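Local structure of spondin-1 (Homo sapiens, 2ZOU) at residues Y35-A47 with T104-G118. The protein is a secreted extracellular-matrix glycoprotein that probably takes part in cell adhesion and in promoting growth of vascular smooth muscle cells. Residues are numbered along the deposited sequence; the frame is centred on the assembly and turned at random.
Sequences YKPGTSYRVTLSA and TRIQVFWIAPPAGTG
The Tyr35 ring packs against Trp110, Ala112 and Pro113 and reaches Gly118 with its hydroxyl. Trp110 turns an edge to its face in a T-shaped pair (planes at 90°, centroids 5.9 Å apart), Pro113 CD makes a CH-pi contact over the same face, and Ala112 CB lies 3.6 Å from Tyr35 CD2. In the plane of the ring, Tyr35 OH donates to Gly118 O at 2.7 Å; a phenylalanine here would probably leave that carbonyl without this donor and the end of the loop 112-118 less firmly tied. Backbone bonds pair strands 40-47 and 105-111 antiparallel, with Tyr41-Trp110, Val43-Val108 and Leu45-Ile106 as the hydrogen-bonded pairs, at the centre of a four-stranded sheet in the reeler beta-sandwich. Val43, Leu45, Ile106, Val108 and Trp110 face the second sheet, with Val43 CG2 3.8 Å from Trp110 CB; Trp110 NE1 binds Ala74 O. Across the other face, Gln107 OE1 is gripped from opposite sides of its amide plane by Arg42 NH1 (2.9 Å) and Arg105 NH2 (2.9 Å), while Gln107 NE2 bonds to Asp81. The bend of Arg42 at chi3 (-62°) also places its NH2 3.5 Å from Phe109 CZ, guanidinium and ring planes 74° apart. At the turn of residues 36-39, Gly38 N donates to Ala112 O.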
loop_
_atom_site.group_PDB
_atom_site.type_symbol
_atom_site.label_atom_id
_atom_site.label_comp_id
_atom_site.label_asym_id
_atom_site.label_seq_id
_atom_site.Cartn_x
_atom_site.Cartn_y
_atom_site.Cartn_z
ATOM N N TYR A 35 1.649 -10.807 -10.523
ATOM C CA TYR A 35 0.474 -11.278 -9.772
ATOM C C TYR A 35 -0.342 -12.286 -10.564
ATOM O O TYR A 35 -0.390 -12.227 -11.801
ATOM C CB TYR A 35 -0.420 -10.123 -9.269
ATOM C CG TYR A 35 -1.243 -9.371 -10.320
ATOM C CD1 TYR A 35 -0.836 -8.117 -10.774
ATOM C CD2 TYR A 35 -2.444 -9.896 -10.823
ATOM C CE1 TYR A 35 -1.583 -7.412 -11.698
ATOM C CE2 TYR A 35 -3.196 -9.191 -11.766
ATOM C CZ TYR A 35 -2.764 -7.952 -12.180
ATOM O OH TYR A 35 -3.511 -7.269 -13.130
ATOM N N LYS A 36 -0.992 -13.203 -9.835
ATOM C CA LYS A 36 -1.951 -14.145 -10.410
ATOM C C LYS A 36 -3.338 -13.749 -9.896
ATOM O O LYS A 36 -3.547 -13.695 -8.673
ATOM C CB LYS A 36 -1.680 -15.570 -9.930
ATOM C CG LYS A 36 -0.350 -16.179 -10.310
ATOM C CD LYS A 36 -0.188 -17.438 -9.483
ATOM C CE LYS A 36 1.003 -18.243 -9.895
ATOM N NZ LYS A 36 0.996 -19.508 -9.124
ATOM N N PRO A 37 -4.288 -13.493 -10.821
ATOM C CA PRO A 37 -5.651 -13.128 -10.456
ATOM C C PRO A 37 -6.203 -14.051 -9.371
ATOM O O PRO A 37 -6.096 -15.273 -9.473
ATOM C CB PRO A 37 -6.417 -13.292 -11.770
ATOM C CG PRO A 37 -5.398 -12.948 -12.796
ATOM C CD PRO A 37 -4.103 -13.515 -12.284
ATOM N N GLY A 38 -6.764 -13.450 -8.324
ATOM C CA GLY A 38 -7.387 -14.215 -7.250
ATOM C C GLY A 38 -6.480 -14.700 -6.140
ATOM O O GLY A 38 -6.967 -15.172 -5.124
ATOM N N THR A 39 -5.170 -14.618 -6.351
ATOM C CA THR A 39 -4.218 -14.972 -5.318
ATOM C C THR A 39 -4.156 -13.875 -4.251
ATOM O O THR A 39 -4.140 -12.678 -4.579
ATOM C CB THR A 39 -2.841 -15.242 -5.927
ATOM O OG1 THR A 39 -2.906 -16.450 -6.694
ATOM C CG2 THR A 39 -1.787 -15.407 -4.841
ATOM N N SER A 40 -4.121 -14.298 -2.989
ATOM C CA SER A 40 -3.918 -13.411 -1.852
ATOM C C SER A 40 -2.420 -13.254 -1.572
ATOM O O SER A 40 -1.702 -14.254 -1.399
ATOM C CB SER A 40 -4.611 -13.949 -0.603
ATOM O OG SER A 40 -6.015 -13.984 -0.759
ATOM N N TYR A 41 -1.969 -12.004 -1.527
ATOM C CA TYR A 41 -0.582 -11.664 -1.206
ATOM C C TYR A 41 -0.516 -10.926 0.110
ATOM O O TYR A 41 -1.408 -10.130 0.427
ATOM C CB TYR A 41 0.013 -10.783 -2.318
ATOM C CG TYR A 41 0.087 -11.513 -3.633
ATOM C CD1 TYR A 41 1.175 -12.322 -3.934
ATOM C CD2 TYR A 41 -0.957 -11.427 -4.557
ATOM C CE1 TYR A 41 1.239 -13.013 -5.129
ATOM C CE2 TYR A 41 -0.922 -12.130 -5.752
ATOM C CZ TYR A 41 0.192 -12.901 -6.050
ATOM O OH TYR A 41 0.188 -13.601 -7.238
ATOM N N ARG A 42 0.523 -11.193 0.893
ATOM C CA ARG A 42 0.682 -10.455 2.147
ATOM C C ARG A 42 1.617 -9.267 1.923
ATOM O O ARG A 42 2.807 -9.424 1.636
ATOM C CB ARG A 42 1.169 -11.359 3.293
ATOM C CG ARG A 42 1.059 -10.660 4.652
ATOM C CD ARG A 42 1.524 -11.538 5.802
ATOM N NE ARG A 42 0.726 -12.750 5.945
ATOM C CZ ARG A 42 0.099 -13.120 7.057
ATOM N NH1 ARG A 42 0.171 -12.370 8.156
ATOM N NH2 ARG A 42 -0.581 -14.260 7.060
ATOM N N VAL A 43 1.030 -8.078 1.991
ATOM C CA VAL A 43 1.737 -6.821 1.789
ATOM C C VAL A 43 2.201 -6.308 3.153
ATOM O O VAL A 43 1.424 -6.277 4.107
ATOM C CB VAL A 43 0.848 -5.766 1.089
ATOM C CG1 VAL A 43 1.619 -4.454 0.873
ATOM C CG2 VAL A 43 0.353 -6.310 -0.247
ATOM N N THR A 44 3.463 -5.897 3.241
ATOM C CA THR A 44 4.007 -5.408 4.499
ATOM C C THR A 44 4.599 -4.023 4.321
ATOM O O THR A 44 5.186 -3.698 3.271
ATOM C CB THR A 44 5.083 -6.356 5.043
ATOM O OG1 THR A 44 6.184 -6.378 4.147
ATOM C CG2 THR A 44 4.536 -7.767 5.201
ATOM N N LEU A 45 4.446 -3.204 5.353
ATOM C CA LEU A 45 5.086 -1.890 5.415
ATOM C C LEU A 45 5.935 -1.885 6.671
ATOM O O LEU A 45 5.422 -2.092 7.756
ATOM C CB LEU A 45 4.010 -0.808 5.510
ATOM C CG LEU A 45 4.409 0.649 5.476
ATOM C CD1 LEU A 45 5.257 0.970 4.289
ATOM C CD2 LEU A 45 3.136 1.453 5.445
ATOM N N SER A 46 7.236 -1.670 6.509
ATOM C CA SER A 46 8.158 -1.773 7.650
ATOM C C SER A 46 9.148 -0.620 7.697
ATOM O O SER A 46 9.500 -0.043 6.656
ATOM C CB SER A 46 9.009 -3.050 7.505
ATOM O OG SER A 46 8.274 -4.194 7.107
ATOM N N ALA A 47 9.590 -0.302 8.911
ATOM C CA ALA A 47 10.578 0.742 9.146
ATOM C C ALA A 47 11.883 0.102 9.564
ATOM O O ALA A 47 11.878 -0.705 10.483
ATOM C CB ALA A 47 10.091 1.661 10.266
ATOM N N THR A 104 6.450 -0.329 13.820
ATOM C CA THR A 104 7.583 -0.599 12.945
ATOM C C THR A 104 7.207 -1.527 11.780
ATOM O O THR A 104 7.976 -1.680 10.839
ATOM C CB THR A 104 8.764 -1.215 13.701
ATOM O OG1 THR A 104 8.329 -2.425 14.340
ATOM C CG2 THR A 104 9.304 -0.232 14.749
ATOM N N ARG A 105 6.021 -2.130 11.865
ATOM C CA ARG A 105 5.540 -3.007 10.797
ATOM C C ARG A 105 4.032 -3.095 10.845
ATOM O O ARG A 105 3.453 -3.220 11.918
ATOM C CB ARG A 105 6.138 -4.423 10.934
ATOM C CG ARG A 105 5.653 -5.438 9.871
ATOM C CD ARG A 105 6.300 -6.818 10.054
ATOM N NE ARG A 105 5.876 -7.800 9.042
ATOM C CZ ARG A 105 4.795 -8.566 9.155
ATOM N NH1 ARG A 105 4.021 -8.451 10.226
ATOM N NH2 ARG A 105 4.479 -9.449 8.201
ATOM N N ILE A 106 3.412 -3.025 9.673
ATOM C CA ILE A 106 2.022 -3.474 9.520
ATOM C C ILE A 106 1.923 -4.430 8.339
ATOM O O ILE A 106 2.816 -4.468 7.475
ATOM C CB ILE A 106 0.999 -2.300 9.376
ATOM C CG1 ILE A 106 1.267 -1.452 8.129
ATOM C CG2 ILE A 106 0.944 -1.477 10.680
ATOM C CD1 ILE A 106 0.612 -1.996 6.865
ATOM N N GLN A 107 0.841 -5.198 8.300
ATOM C CA GLN A 107 0.629 -6.167 7.219
ATOM C C GLN A 107 -0.846 -6.225 6.881
ATOM O O GLN A 107 -1.693 -6.019 7.752
ATOM C CB GLN A 107 1.078 -7.564 7.658
ATOM C CG GLN A 107 0.439 -7.990 8.966
ATOM C CD GLN A 107 0.850 -9.362 9.438
ATOM O OE1 GLN A 107 1.687 -10.036 8.834
ATOM N NE2 GLN A 107 0.262 -9.783 10.547
ATOM N N VAL A 108 -1.130 -6.496 5.615
ATOM C CA VAL A 108 -2.502 -6.638 5.125
ATOM C C VAL A 108 -2.469 -7.639 3.974
ATOM O O VAL A 108 -1.416 -7.834 3.374
ATOM C CB VAL A 108 -3.042 -5.267 4.673
ATOM C CG1 VAL A 108 -2.344 -4.781 3.379
ATOM C CG2 VAL A 108 -4.567 -5.276 4.572
ATOM N N PHE A 109 -3.589 -8.285 3.676
ATOM C CA PHE A 109 -3.668 -9.036 2.433
ATOM C C PHE A 109 -4.124 -8.128 1.309
ATOM O O PHE A 109 -4.953 -7.236 1.517
ATOM C CB PHE A 109 -4.655 -10.195 2.541
ATOM C CG PHE A 109 -4.171 -11.339 3.382
ATOM C CD1 PHE A 109 -2.990 -12.016 3.048
ATOM C CD2 PHE A 109 -4.901 -11.759 4.501
ATOM C CE1 PHE A 109 -2.537 -13.076 3.827
ATOM C CE2 PHE A 109 -4.447 -12.839 5.273
ATOM C CZ PHE A 109 -3.266 -13.480 4.928
ATOM N N TRP A 110 -3.601 -8.408 0.120
ATOM C CA TRP A 110 -4.082 -7.830 -1.126
ATOM C C TRP A 110 -4.413 -8.982 -2.055
ATOM O O TRP A 110 -3.547 -9.804 -2.357
ATOM C CB TRP A 110 -3.052 -6.903 -1.738
ATOM C CG TRP A 110 -3.498 -6.303 -3.035
ATOM C CD1 TRP A 110 -4.411 -5.310 -3.202
ATOM C CD2 TRP A 110 -3.027 -6.647 -4.338
ATOM N NE1 TRP A 110 -4.550 -5.011 -4.539
ATOM C CE2 TRP A 110 -3.708 -5.819 -5.260
ATOM C CE3 TRP A 110 -2.093 -7.578 -4.816
ATOM C CZ2 TRP A 110 -3.476 -5.893 -6.639
ATOM C CZ3 TRP A 110 -1.870 -7.653 -6.183
ATOM C CH2 TRP A 110 -2.548 -6.802 -7.077
ATOM N N ILE A 111 -5.665 -9.041 -2.491
ATOM C CA ILE A 111 -6.143 -10.094 -3.364
ATOM C C ILE A 111 -6.112 -9.571 -4.789
ATOM O O ILE A 111 -6.754 -8.560 -5.095
ATOM C CB ILE A 111 -7.564 -10.533 -2.988
ATOM C CG1 ILE A 111 -7.613 -10.934 -1.511
ATOM C CG2 ILE A 111 -8.020 -11.680 -3.936
ATOM C CD1 ILE A 111 -9.025 -11.209 -0.964
ATOM N N ALA A 112 -5.340 -10.238 -5.654
ATOM C CA ALA A 112 -5.052 -9.724 -6.982
ATOM C C ALA A 112 -6.287 -9.715 -7.878
ATOM O O ALA A 112 -7.134 -10.608 -7.799
ATOM C CB ALA A 112 -3.924 -10.516 -7.641
ATOM N N PRO A 113 -6.376 -8.700 -8.751
ATOM C CA PRO A 113 -7.562 -8.505 -9.594
ATOM C C PRO A 113 -7.639 -9.457 -10.801
ATOM O O PRO A 113 -6.674 -10.163 -11.084
ATOM C CB PRO A 113 -7.385 -7.065 -10.075
ATOM C CG PRO A 113 -5.895 -6.906 -10.174
ATOM C CD PRO A 113 -5.356 -7.649 -8.973
ATOM N N PRO A 114 -8.788 -9.487 -11.503
ATOM C CA PRO A 114 -8.954 -10.327 -12.689
ATOM C C PRO A 114 -7.944 -10.070 -13.810
ATOM O O PRO A 114 -7.419 -8.955 -13.953
ATOM C CB PRO A 114 -10.349 -9.937 -13.193
ATOM C CG PRO A 114 -11.071 -9.495 -11.986
ATOM C CD PRO A 114 -10.034 -8.772 -11.167
ATOM N N ALA A 115 -7.721 -11.102 -14.626
ATOM C CA ALA A 115 -6.849 -10.991 -15.781
ATOM C C ALA A 115 -7.341 -9.831 -16.638
ATOM O O ALA A 115 -8.555 -9.634 -16.785
ATOM C CB ALA A 115 -6.873 -12.279 -16.586
ATOM N N GLY A 116 -6.404 -9.072 -17.202
ATOM C CA GLY A 116 -6.741 -7.914 -18.027
ATOM C C GLY A 116 -6.707 -6.598 -17.270
ATOM O O GLY A 116 -6.789 -5.531 -17.860
ATOM N N THR A 117 -6.561 -6.662 -15.947
ATOM C CA THR A 117 -6.487 -5.436 -15.149
ATOM C C THR A 117 -5.210 -4.646 -15.440
ATOM O O THR A 117 -5.179 -3.427 -15.285
ATOM C CB THR A 117 -6.627 -5.742 -13.632
ATOM O OG1 THR A 117 -7.915 -6.331 -13.397
ATOM C CG2 THR A 117 -6.490 -4.467 -12.783
ATOM N N GLY A 118 -4.168 -5.354 -15.864
ATOM C CA GLY A 118 -2.888 -4.743 -16.184
ATOM C C GLY A 118 -2.005 -4.515 -14.967
ATOM O O GLY A 118 -2.250 -5.022 -13.863
HETATM O O HOH W 1 -0.748 -12.795 11.034
#